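Local coordinates for peptidase M16 domain protein (Alicyclobacillus acidocaldarius subsp. acidocaldarius DSM 446, PDB 4XEA) that is a putative M16-family metallopeptidase that binds metal ions and probably hydrolyses peptide bonds at a metal centre, at residues F62-M73 and F115-V126. Sequence-based numbering, arbitrary orientation.
Sequences FLEHKMFEDPEM and FVQSIHLTDENV. With NA (sodium ion), chain B; NI (nickel (II) ion), chain C.
M67 and F115 share a sodium ion through their backbone carbonyls, F115 O standing 2.1 Å from the metal; S118 O and two waters are its other ligands. One water takes the N-H of H120 and donates to K66 O and E69 O, while the second donates to E69 O and D70 OD2, tying the turn K66-E69 to the ion. Beside the site, the M67 chain, modelled as selenomethionine, bends at chi2 and chi3, bringing SE 3.6 Å from V116 O. The rings of F68 and F115 meet obliquely, planes at 34°, with F115 CE1 above the rim of the F68 face; F76 stacks on F68. On the H120 ring, P71 CD sits over the centre of one face in a CH-pi contact, 3.5 Å from the centroid. Apolar branches meet away from the ion: L63 CD2 touches I119 CD1, and L121 CD2 lies against K66 CB.

Further out, K66 NZ forms a salt bridge to E69 OE1 (2.6 Å), and its CE passes beside the N125 amide. With chi1 79°, N125 CG sits between its own backbone N and carbonyl carbon, from where ND2 donates to H120 O in the amide plane (3.1 Å) and OD1 takes the N-H of T122 from above the amide carbonyl plane (52° out of it). N125 N in turn donates to T122 OG1, completing a capping box on helix 123-141. Cut back to an alanine here, the side chain could no longer hold H120 O and T122 N, and the loop leading into the helix would probably be freer to shift. Helix 59-66 also presents H65, whose NE2 binds nickel at 2.2 Å. The sodium joins the turn after this helix to the end of helix 105-116 and the loop that follows it, beside the metal-site pattern characteristic of M16 peptidases: H61 and H65, the two histidines of the HxxEH motif, bind the nickel with E136.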
ATOM      1  N   PHE A  62       4.764  13.743 -20.858  1.00 46.57           N
ATOM      2  CA  PHE A  62       3.858  13.914 -22.018  1.00 49.24           C
ATOM      3  C   PHE A  62       3.829  12.620 -22.871  1.00 49.37           C
ATOM      4  O   PHE A  62       2.755  12.100 -23.232  1.00 50.91           O
ATOM      5  CB  PHE A  62       4.334  15.118 -22.837  1.00 49.73           C
ATOM      6  CG  PHE A  62       3.261  15.775 -23.669  1.00 52.87           C
ATOM      7  CD1 PHE A  62       2.628  15.088 -24.681  1.00 55.25           C
ATOM      8  CD2 PHE A  62       2.947  17.115 -23.481  1.00 54.34           C
ATOM      9  CE1 PHE A  62       1.651  15.715 -25.464  1.00 58.92           C
ATOM     10  CE2 PHE A  62       1.979  17.738 -24.255  1.00 59.70           C
ATOM     11  CZ  PHE A  62       1.336  17.041 -25.239  1.00 60.18           C
ATOM     12  N   LEU A  63       5.003  12.084 -23.176  1.00 48.62           N
ATOM     13  CA  LEU A  63       5.094  10.823 -23.936  1.00 48.91           C
ATOM     14  C   LEU A  63       4.396   9.677 -23.178  1.00 49.43           C
ATOM     15  O   LEU A  63       3.689   8.868 -23.784  1.00 49.81           O
ATOM     16  CB  LEU A  63       6.546  10.450 -24.240  1.00 45.80           C
ATOM     17  CG  LEU A  63       7.303  11.347 -25.223  1.00 45.78           C
ATOM     18  CD1 LEU A  63       8.740  10.867 -25.306  1.00 45.54           C
ATOM     19  CD2 LEU A  63       6.603  11.320 -26.645  1.00 48.05           C
ATOM     20  N   GLU A  64       4.538   9.662 -21.849  1.00 48.30           N
ATOM     21  CA  GLU A  64       3.867   8.640 -21.042  1.00 48.96           C
ATOM     22  C   GLU A  64       2.383   8.696 -21.241  1.00 51.27           C
ATOM     23  O   GLU A  64       1.738   7.655 -21.400  1.00 52.97           O
ATOM     24  CB  GLU A  64       4.224   8.776 -19.550  1.00 47.74           C
ATOM     25  CG  GLU A  64       3.543   7.724 -18.646  1.00 50.92           C
ATOM     26  CD  GLU A  64       3.023   8.343 -17.350  1.00 51.45           C
ATOM     27  OE1 GLU A  64       3.807   8.972 -16.623  1.00 50.38           O
ATOM     28  OE2 GLU A  64       1.823   8.251 -17.091  1.00 56.01           O
ATOM     29  N   HIS A  65       1.818   9.899 -21.218  1.00 52.17           N
ATOM     30  CA  HIS A  65       0.405  10.042 -21.395  1.00 55.50           C
ATOM     31  C   HIS A  65      -0.029   9.555 -22.786  1.00 56.95           C
ATOM     32  O   HIS A  65      -1.082   8.943 -22.934  1.00 58.30           O
ATOM     33  CB  HIS A  65      -0.013  11.506 -21.243  1.00 57.17           C
ATOM     34  CG  HIS A  65      -0.428  11.869 -19.864  1.00 59.74           C
ATOM     35  ND1 HIS A  65      -1.699  12.312 -19.567  1.00 63.92           N
ATOM     36  CD2 HIS A  65       0.249  11.835 -18.691  1.00 59.42           C
ATOM     37  CE1 HIS A  65      -1.781  12.552 -18.268  1.00 64.19           C
ATOM     38  NE2 HIS A  65      -0.615  12.275 -17.719  1.00 61.09           N
ATOM     39  N   LYS A  66       0.778   9.869 -23.792  1.00 55.82           N
ATOM     40  CA  LYS A  66       0.392   9.652 -25.182  1.00 58.36           C
ATOM     41  C   LYS A  66       0.759   8.261 -25.684  1.00 57.96           C
ATOM     42  O   LYS A  66       0.316   7.843 -26.759  1.00 59.58           O
ATOM     43  CB  LYS A  66       1.007  10.753 -26.058  1.00 59.47           C
ATOM     44  CG  LYS A  66       0.271  12.137 -25.960  1.00 62.13           C
ATOM     45  CD  LYS A  66      -1.268  12.060 -25.938  1.00 66.93           C
ATOM     46  CE  LYS A  66      -1.915  11.356 -27.158  1.00 70.45           C
ATOM     47  NZ  LYS A  66      -3.381  11.056 -26.950  1.00 73.00           N
HETATM   48  N   MSE A  67       1.532   7.530 -24.886  1.00 55.52           N
HETATM   49  CA  MSE A  67       1.963   6.189 -25.271  1.00 55.63           C
HETATM   50  C   MSE A  67       0.787   5.239 -25.440  1.00 57.82           C
HETATM   51  O   MSE A  67       0.872   4.304 -26.241  1.00 59.04           O
HETATM   52  CB  MSE A  67       2.938   5.591 -24.245  1.00 53.20           C
HETATM   53  CG  MSE A  67       3.768   4.439 -24.778  1.00 53.03           C
HETATM   54 SE   MSE A  67       4.864   5.038 -26.329  0.85 61.45          SE
HETATM   55  CE  MSE A  67       5.658   6.616 -25.511  1.00 51.86           C
ATOM     56  N   PHE A  68      -0.303   5.477 -24.711  1.00 57.93           N
ATOM     57  CA  PHE A  68      -1.438   4.584 -24.737  1.00 60.61           C
ATOM     58  C   PHE A  68      -2.360   4.808 -25.942  1.00 64.11           C
ATOM     59  O   PHE A  68      -3.184   3.960 -26.230  1.00 66.16           O
ATOM     60  CB  PHE A  68      -2.198   4.686 -23.416  1.00 60.92           C
ATOM     61  CG  PHE A  68      -1.412   4.157 -22.253  1.00 56.98           C
ATOM     62  CD1 PHE A  68      -1.486   2.815 -21.907  1.00 57.49           C
ATOM     63  CD2 PHE A  68      -0.552   4.982 -21.555  1.00 58.87           C
ATOM     64  CE1 PHE A  68      -0.737   2.295 -20.834  1.00 57.06           C
ATOM     65  CE2 PHE A  68       0.220   4.485 -20.480  1.00 57.08           C
ATOM     66  CZ  PHE A  68       0.108   3.135 -20.111  1.00 56.84           C
ATOM     67  N   GLU A  69      -2.199   5.929 -26.652  1.00 73.17           N
ATOM     68  CA  GLU A  69      -2.989   6.199 -27.875  1.00 71.22           C
ATOM     69  C   GLU A  69      -2.706   5.144 -28.953  1.00 65.46           C
ATOM     70  O   GLU A  69      -1.531   4.873 -29.249  1.00 65.18           O
ATOM     71  CB  GLU A  69      -2.651   7.593 -28.430  1.00 75.71           C
ATOM     72  CG  GLU A  69      -3.488   8.024 -29.657  1.00 79.82           C
ATOM     73  CD  GLU A  69      -4.810   8.690 -29.281  1.00 90.39           C
ATOM     74  OE1 GLU A  69      -4.775   9.784 -28.682  1.00100.34           O
ATOM     75  OE2 GLU A  69      -5.879   8.127 -29.601  1.00 93.44           O
ATOM     76  N   ASP A  70      -3.766   4.558 -29.537  1.00 65.21           N
ATOM     77  CA  ASP A  70      -3.596   3.628 -30.671  1.00 65.07           C
ATOM     78  C   ASP A  70      -4.859   3.596 -31.517  1.00 69.33           C
ATOM     79  O   ASP A  70      -5.945   3.409 -30.983  1.00 71.05           O
ATOM     80  CB  ASP A  70      -3.270   2.223 -30.163  1.00 64.81           C
ATOM     81  CG  ASP A  70      -2.617   1.332 -31.213  1.00 70.40           C
ATOM     82  OD1 ASP A  70      -3.227   1.073 -32.273  1.00 73.72           O
ATOM     83  OD2 ASP A  70      -1.475   0.865 -30.942  1.00 75.95           O
ATOM     84  N   PRO A  71      -4.728   3.782 -32.841  1.00 74.41           N
ATOM     85  CA  PRO A  71      -5.937   3.695 -33.680  1.00 83.54           C
ATOM     86  C   PRO A  71      -6.474   2.263 -33.817  1.00 87.28           C
ATOM     87  O   PRO A  71      -7.643   2.075 -34.216  1.00 97.00           O
ATOM     88  CB  PRO A  71      -5.449   4.202 -35.035  1.00 92.08           C
ATOM     89  CG  PRO A  71      -3.983   3.850 -35.060  1.00 88.35           C
ATOM     90  CD  PRO A  71      -3.511   4.009 -33.644  1.00 78.11           C
ATOM     91  N   GLU A  72      -5.633   1.263 -33.523  1.00 84.08           N
ATOM     92  CA  GLU A  72      -6.011  -0.147 -33.686  1.00 91.24           C
ATOM     93  C   GLU A  72      -6.126  -0.919 -32.356  1.00 86.99           C
ATOM     94  O   GLU A  72      -6.050  -2.150 -32.360  1.00 93.80           O
ATOM     95  CB  GLU A  72      -5.025  -0.875 -34.627  1.00100.84           C
ATOM     96  CG  GLU A  72      -4.689  -0.161 -35.969  1.00110.07           C
ATOM     97  CD  GLU A  72      -5.842  -0.080 -36.983  1.00123.82           C
ATOM     98  OE1 GLU A  72      -5.762   0.783 -37.885  1.00130.91           O
ATOM     99  OE2 GLU A  72      -6.815  -0.868 -36.909  1.00129.04           O
HETATM  100  N   MSE A  73      -6.346  -0.208 -31.248  1.00 79.72           N
HETATM  101  CA  MSE A  73      -6.437  -0.805 -29.914  1.00 78.92           C
HETATM  102  C   MSE A  73      -6.980   0.214 -28.898  1.00 78.60           C
HETATM  103  O   MSE A  73      -6.563   1.392 -28.915  1.00 73.83           O
HETATM  104  CB  MSE A  73      -5.035  -1.193 -29.395  1.00 76.44           C
HETATM  105  CG  MSE A  73      -4.443  -2.496 -29.906  1.00 83.43           C
HETATM  106 SE   MSE A  73      -3.143  -3.215 -28.603  0.72 85.49          SE
HETATM  107  CE  MSE A  73      -1.503  -2.174 -29.029  1.00 82.54           C
ATOM    108  N   PHE A 115       2.688  -1.541 -27.922  1.00 56.75           N
ATOM    109  CA  PHE A 115       2.176  -0.180 -27.657  1.00 55.69           C
ATOM    110  C   PHE A 115       3.273   0.815 -27.216  1.00 52.62           C
ATOM    111  O   PHE A 115       3.117   2.027 -27.351  1.00 50.51           O
ATOM    112  CB  PHE A 115       0.943  -0.199 -26.720  1.00 56.64           C
ATOM    113  CG  PHE A 115       1.221   0.117 -25.254  1.00 55.53           C
ATOM    114  CD1 PHE A 115       1.276   1.426 -24.806  1.00 55.33           C
ATOM    115  CD2 PHE A 115       1.340  -0.908 -24.313  1.00 56.58           C
ATOM    116  CE1 PHE A 115       1.488   1.723 -23.437  1.00 52.80           C
ATOM    117  CE2 PHE A 115       1.557  -0.635 -22.971  1.00 54.32           C
ATOM    118  CZ  PHE A 115       1.635   0.687 -22.526  1.00 52.52           C
ATOM    119  N   VAL A 116       4.385   0.307 -26.713  1.00 50.69           N
ATOM    120  CA  VAL A 116       5.501   1.165 -26.335  1.00 48.19           C
ATOM    121  C   VAL A 116       6.414   1.449 -27.550  1.00 49.90           C
ATOM    122  O   VAL A 116       7.064   2.501 -27.590  1.00 48.26           O
ATOM    123  CB  VAL A 116       6.263   0.536 -25.166  1.00 46.55           C
ATOM    124  CG1 VAL A 116       7.504   1.356 -24.775  1.00 47.25           C
ATOM    125  CG2 VAL A 116       5.290   0.385 -23.930  1.00 44.84           C
ATOM    126  N   GLN A 117       6.436   0.537 -28.535  1.00 51.99           N
ATOM    127  CA  GLN A 117       7.315   0.669 -29.720  1.00 53.66           C
ATOM    128  C   GLN A 117       6.684   1.383 -30.917  1.00 56.70           C
ATOM    129  O   GLN A 117       7.306   1.476 -31.979  1.00 57.58           O
ATOM    130  CB  GLN A 117       7.896  -0.702 -30.123  1.00 55.07           C
ATOM    131  CG  GLN A 117       8.943  -1.173 -29.126  1.00 53.69           C
ATOM    132  CD  GLN A 117       9.522  -2.533 -29.392  1.00 56.85           C
ATOM    133  OE1 GLN A 117       8.847  -3.497 -29.896  1.00 54.21           O
ATOM    134  NE2 GLN A 117      10.798  -2.654 -29.042  1.00 50.97           N
ATOM    135  N   SER A 118       5.453   1.878 -30.768  1.00 58.14           N
ATOM    136  CA  SER A 118       4.875   2.815 -31.749  1.00 59.67           C
ATOM    137  C   SER A 118       4.240   3.965 -31.018  1.00 58.38           C
ATOM    138  O   SER A 118       3.694   3.788 -29.931  1.00 56.53           O
ATOM    139  CB  SER A 118       3.804   2.147 -32.625  1.00 63.53           C
ATOM    140  OG  SER A 118       4.312   1.001 -33.252  1.00 66.07           O
ATOM    141  N   ILE A 119       4.278   5.150 -31.607  1.00 59.02           N
ATOM    142  CA  ILE A 119       3.600   6.292 -30.982  1.00 58.70           C
ATOM    143  C   ILE A 119       2.699   6.892 -32.013  1.00 61.91           C
ATOM    144  O   ILE A 119       3.036   6.875 -33.197  1.00 63.01           O
ATOM    145  CB  ILE A 119       4.555   7.374 -30.476  1.00 56.57           C
ATOM    146  CG1 ILE A 119       3.790   8.288 -29.516  1.00 56.72           C
ATOM    147  CG2 ILE A 119       5.170   8.146 -31.643  1.00 58.13           C
ATOM    148  CD1 ILE A 119       4.614   9.204 -28.687  1.00 56.78           C
ATOM    149  N   HIS A 120       1.557   7.417 -31.572  1.00 62.97           N
ATOM    150  CA  HIS A 120       0.559   7.951 -32.488  1.00 66.45           C
ATOM    151  C   HIS A 120       0.184   9.374 -32.076  1.00 65.99           C
ATOM    152  O   HIS A 120      -0.769   9.600 -31.339  1.00 67.04           O
ATOM    153  CB  HIS A 120      -0.658   6.999 -32.574  1.00 69.09           C
ATOM    154  CG  HIS A 120      -0.305   5.618 -33.060  1.00 69.80           C
ATOM    155  ND1 HIS A 120      -0.316   5.268 -34.398  1.00 74.13           N
ATOM    156  CD2 HIS A 120       0.096   4.512 -32.386  1.00 66.65           C
ATOM    157  CE1 HIS A 120       0.050   4.003 -34.521  1.00 74.19           C
ATOM    158  NE2 HIS A 120       0.321   3.524 -33.317  1.00 67.71           N
ATOM    159  N   LEU A 121       0.954  10.326 -32.574  1.00 64.73           N
ATOM    160  CA  LEU A 121       0.753  11.732 -32.278  1.00 64.41           C
ATOM    161  C   LEU A 121       0.194  12.477 -33.468  1.00 67.68           C
ATOM    162  O   LEU A 121       0.607  12.249 -34.598  1.00 69.34           O
ATOM    163  CB  LEU A 121       2.094  12.377 -31.924  1.00 61.04           C
ATOM    164  CG  LEU A 121       2.827  11.820 -30.711  1.00 57.80           C
ATOM    165  CD1 LEU A 121       4.084  12.624 -30.502  1.00 57.19           C
ATOM    166  CD2 LEU A 121       1.922  11.867 -29.494  1.00 56.27           C
ATOM    167  N   THR A 122      -0.732  13.393 -33.199  1.00 69.33           N
ATOM    168  CA  THR A 122      -1.291  14.286 -34.214  1.00 72.16           C
ATOM    169  C   THR A 122      -1.265  15.687 -33.623  1.00 70.83           C
ATOM    170  O   THR A 122      -1.215  15.838 -32.383  1.00 68.33           O
ATOM    171  CB  THR A 122      -2.763  13.943 -34.563  1.00 76.41           C
ATOM    172  OG1 THR A 122      -3.611  14.301 -33.464  1.00 76.58           O
ATOM    173  CG2 THR A 122      -2.936  12.447 -34.904  1.00 77.37           C
ATOM    174  N   ASP A 123      -1.290  16.709 -34.472  1.00 92.73           N
ATOM    175  CA  ASP A 123      -1.296  18.074 -33.963  1.00 91.89           C
ATOM    176  C   ASP A 123      -2.485  18.248 -33.035  1.00 92.94           C
ATOM    177  O   ASP A 123      -2.343  18.822 -31.953  1.00 90.39           O
ATOM    178  CB  ASP A 123      -1.321  19.113 -35.079  1.00 97.35           C
ATOM    179  CG  ASP A 123      -0.038  19.138 -35.880  1.00 97.08           C
ATOM    180  OD1 ASP A 123       1.032  19.356 -35.278  1.00 93.71           O
ATOM    181  OD2 ASP A 123      -0.108  18.940 -37.117  1.00102.68           O
ATOM    182  N   GLU A 124      -3.630  17.700 -33.437  1.00 97.72           N
ATOM    183  CA  GLU A 124      -4.850  17.748 -32.645  1.00102.02           C
ATOM    184  C   GLU A 124      -4.639  17.156 -31.248  1.00 96.36           C
ATOM    185  O   GLU A 124      -4.821  17.860 -30.259  1.00 95.46           O
ATOM    186  CB  GLU A 124      -5.999  17.039 -33.394  1.00111.35           C
ATOM    187  CG  GLU A 124      -7.340  17.003 -32.656  1.00120.04           C
ATOM    188  CD  GLU A 124      -7.763  15.599 -32.230  1.00122.81           C
ATOM    189  OE1 GLU A 124      -8.580  15.002 -32.962  1.00133.99           O
ATOM    190  OE2 GLU A 124      -7.300  15.104 -31.172  1.00117.59           O
ATOM    191  N   ASN A 125      -4.213  15.893 -31.165  1.00 92.90           N
ATOM    192  CA  ASN A 125      -4.153  15.192 -29.876  1.00 89.69           C
ATOM    193  C   ASN A 125      -3.009  15.637 -28.982  1.00 82.59           C
ATOM    194  O   ASN A 125      -3.030  15.397 -27.772  1.00 81.44           O
ATOM    195  CB  ASN A 125      -4.192  13.661 -30.053  1.00 91.88           C
ATOM    196  CG  ASN A 125      -2.861  13.049 -30.470  1.00 85.74           C
ATOM    197  OD1 ASN A 125      -1.821  13.702 -30.476  1.00 77.73           O
ATOM    198  ND2 ASN A 125      -2.902  11.764 -30.823  1.00 87.33           N
ATOM    199  N   VAL A 126      -2.002  16.269 -29.586  1.00 79.42           N
ATOM    200  CA  VAL A 126      -0.980  16.980 -28.834  1.00 74.45           C
ATOM    201  C   VAL A 126      -1.606  18.215 -28.195  1.00 76.35           C
ATOM    202  O   VAL A 126      -1.352  18.517 -27.034  1.00 73.90           O
ATOM    203  CB  VAL A 126       0.238  17.380 -29.722  1.00 73.37           C
ATOM    204  CG1 VAL A 126       1.099  18.452 -29.046  1.00 70.23           C
ATOM    205  CG2 VAL A 126       1.071  16.154 -30.047  1.00 72.75           C
TER
HETATM  206 NA    NA B 501       2.057   3.594 -28.285  1.00 49.58          NA
HETATM  207 NI    NI C 502       0.305  12.353 -15.715  1.00 73.10          NI
HETATM  208  O   HOH W   1       0.966   5.819 -28.830  1.00 57.42           O
HETATM  209  O   HOH W   2       0.327   2.588 -29.439  1.00 59.95           O
HETATM  210  O   HOH W   3      -1.461  10.919 -14.833  1.00 66.69           O